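Local coordinates for protein cystatin F (Homo sapiens, PDB 2CH9) that inhibits papain-like cysteine proteases such as papain and cathepsin L, though less tightly than other cystatins, and forms a disulfide-linked homodimer, at residues V30-A33 / A34-V38. Numbering follows the deposited sequence.
Sequences VLQA and ARYSV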
ATOM      1  N   VAL A  30       8.694 -13.756   0.671  1.00 54.87           N
ATOM      2  CA  VAL A  30       9.040 -12.694  -0.275  1.00 55.04           C
ATOM      3  C   VAL A  30       9.340 -13.274  -1.653  1.00 54.77           C
ATOM      4  O   VAL A  30       8.915 -12.716  -2.651  1.00 54.37           O
ATOM      5  CB  VAL A  30      10.255 -11.873   0.165  1.00 55.53           C
ATOM      6  CG1 VAL A  30      10.696 -10.926  -0.958  1.00 56.01           C
ATOM      7  CG2 VAL A  30       9.931 -11.075   1.416  1.00 55.43           C
ATOM      8  N   LEU A  31      10.081 -14.384  -1.693  1.00 55.14           N
ATOM      9  CA  LEU A  31      10.459 -14.997  -2.954  1.00 55.76           C
ATOM     10  C   LEU A  31       9.234 -15.486  -3.730  1.00 56.07           C
ATOM     11  O   LEU A  31       9.161 -15.306  -4.951  1.00 56.74           O
ATOM     12  CB  LEU A  31      11.456 -16.139  -2.739  1.00 55.52           C
ATOM     13  CG  LEU A  31      12.797 -15.730  -2.120  1.00 55.98           C
ATOM     14  CD1 LEU A  31      13.557 -16.964  -1.681  1.00 56.70           C
ATOM     15  CD2 LEU A  31      13.648 -14.896  -3.068  1.00 55.14           C
ATOM     16  N   GLN A  32       8.279 -16.083  -3.018  1.00 56.01           N
ATOM     17  CA  GLN A  32       7.044 -16.555  -3.632  1.00 56.38           C
ATOM     18  C   GLN A  32       6.192 -15.376  -4.099  1.00 56.19           C
ATOM     19  O   GLN A  32       5.560 -15.444  -5.141  1.00 55.76           O
ATOM     20  CB  GLN A  32       6.256 -17.451  -2.675  1.00 56.83           C
ATOM     21  CG  GLN A  32       4.975 -18.032  -3.272  1.00 59.70           C
ATOM     22  CD  GLN A  32       5.223 -18.892  -4.530  1.00 63.87           C
ATOM     23  OE1 GLN A  32       5.776 -19.995  -4.441  1.00 66.87           O
ATOM     24  NE2 GLN A  32       4.811 -18.386  -5.700  1.00 63.39           N
ATOM     25  N   ALA A  33       6.192 -14.283  -3.337  1.00 55.63           N
ATOM     26  CA  ALA A  33       5.424 -13.098  -3.723  1.00 54.81           C
ATOM     27  C   ALA A  33       5.972 -12.464  -5.013  1.00 54.73           C
ATOM     28  O   ALA A  33       5.204 -12.028  -5.880  1.00 55.74           O
ATOM     29  CB  ALA A  33       5.374 -12.086  -2.565  1.00 54.36           C
ATOM     30  N   ALA A  34       7.296 -12.432  -5.143  1.00 54.82           N
ATOM     31  CA  ALA A  34       7.945 -11.935  -6.357  1.00 54.33           C
ATOM     32  C   ALA A  34       7.630 -12.811  -7.574  1.00 54.21           C
ATOM     33  O   ALA A  34       7.516 -12.296  -8.688  1.00 54.61           O
ATOM     34  CB  ALA A  34       9.448 -11.830  -6.155  1.00 54.13           C
ATOM     35  N   ARG A  35       7.499 -14.122  -7.361  1.00 53.39           N
ATOM     36  CA  ARG A  35       7.037 -15.032  -8.418  1.00 53.18           C
ATOM     37  C   ARG A  35       5.597 -14.737  -8.834  1.00 53.18           C
ATOM     38  O   ARG A  35       5.287 -14.699 -10.031  1.00 52.98           O
ATOM     39  CB  ARG A  35       7.187 -16.507  -7.998  1.00 53.04           C
ATOM     40  CG  ARG A  35       6.646 -17.531  -9.007  1.00 54.58           C
ATOM     41  CD  ARG A  35       7.278 -17.395 -10.420  1.00 54.79           C
ATOM     42  NE  ARG A  35       8.734 -17.512 -10.392  1.00 54.25           N
ATOM     43  CZ  ARG A  35       9.409 -18.661 -10.328  1.00 54.40           C
ATOM     44  NH1 ARG A  35       8.777 -19.830 -10.300  1.00 50.60           N
ATOM     45  NH2 ARG A  35      10.736 -18.635 -10.288  1.00 54.47           N
ATOM     46  N   TYR A  36       4.708 -14.540  -7.864  1.00 52.95           N
ATOM     47  CA  TYR A  36       3.343 -14.120  -8.203  1.00 53.33           C
ATOM     48  C   TYR A  36       3.313 -12.844  -9.046  1.00 52.79           C
ATOM     49  O   TYR A  36       2.532 -12.732 -10.000  1.00 51.79           O
ATOM     50  CB  TYR A  36       2.505 -13.916  -6.960  1.00 53.18           C
ATOM     51  CG  TYR A  36       2.211 -15.183  -6.230  1.00 55.29           C
ATOM     52  CD1 TYR A  36       1.865 -16.349  -6.919  1.00 55.89           C
ATOM     53  CD2 TYR A  36       2.224 -15.214  -4.840  1.00 54.58           C
ATOM     54  CE1 TYR A  36       1.573 -17.529  -6.223  1.00 57.43           C
ATOM     55  CE2 TYR A  36       1.943 -16.378  -4.141  1.00 55.48           C
ATOM     56  CZ  TYR A  36       1.613 -17.521  -4.833  1.00 54.92           C
ATOM     57  OH  TYR A  36       1.327 -18.657  -4.128  1.00 56.25           O
ATOM     58  N   SER A  37       4.178 -11.891  -8.693  1.00 53.53           N
ATOM     59  CA  SER A  37       4.228 -10.596  -9.381  1.00 53.33           C
ATOM     60  C   SER A  37       4.559 -10.763 -10.856  1.00 53.70           C
ATOM     61  O   SER A  37       3.875 -10.204 -11.728  1.00 53.86           O
ATOM     62  CB  SER A  37       5.265  -9.692  -8.721  1.00 53.66           C
ATOM     63  OG  SER A  37       4.896  -9.458  -7.388  1.00 54.90           O
ATOM     64  N   VAL A  38       5.599 -11.549 -11.142  1.00 53.90           N
ATOM     65  CA  VAL A  38       6.015 -11.726 -12.530  1.00 53.77           C
ATOM     66  C   VAL A  38       5.019 -12.565 -13.336  1.00 53.80           C
ATOM     67  O   VAL A  38       4.868 -12.371 -14.544  1.00 53.87           O
ATOM     68  CB  VAL A  38       7.455 -12.225 -12.659  1.00 53.62           C
ATOM     69  CG1 VAL A  38       7.566 -13.733 -12.343  1.00 52.77           C
ATOM     70  CG2 VAL A  38       7.984 -11.871 -14.053  1.00 53.80           C
TER
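Gln32 brings NE2, the nitrogen of its amide, over one face of the Tyr36 ring, one helical turn further on. NE2 sits 3.3 Å above the ring plane, displaced toward the rim. The amide is tilted 41° against the ring and so does not stack flat on it. With CG anti to the backbone N (chi1 -178°), the Gln32 chain leans forward along the helix toward Tyr36, and its CG comes within 3.6 Å of Tyr36 CE2. The bend at chi2 (59°) then carries CD and NE2 over the ring. The backbone O of Gln32 also lies over a ring face while accepting the amide N-H of Tyr36 at 3.0 Å. On its other flank, NE2 packs against the aliphatic start of Arg35, 3.8 Å from CB, before that chain bends away to salt bridges with Asp89 and Glu53.

All of this takes place on helix 28-44, the single long helix that the antiparallel sheet of the cystatin fold wraps around. Gln32 is exposed, whereas Ala33, Ala34 and Ser37 are buried against the sheet: Ala33 touches Tyr69, Leu71 and Val109, and Ala34 meets Ile56. The Tyr36 ring additionally stacks with Phe118 of strand 117-126.

Ser37 turns its hydroxyl back along the helix, and Ser37 OG donates to Ala33 O at 3.0 Å. The same oxygen takes the backbone N-H of Ser37, and the two donors arrive from opposite faces of the carbonyl plane. Ser37 OG is also hydrogen-bonded to Ser107 OG, linking this buried hydroxyl to strand 102-112.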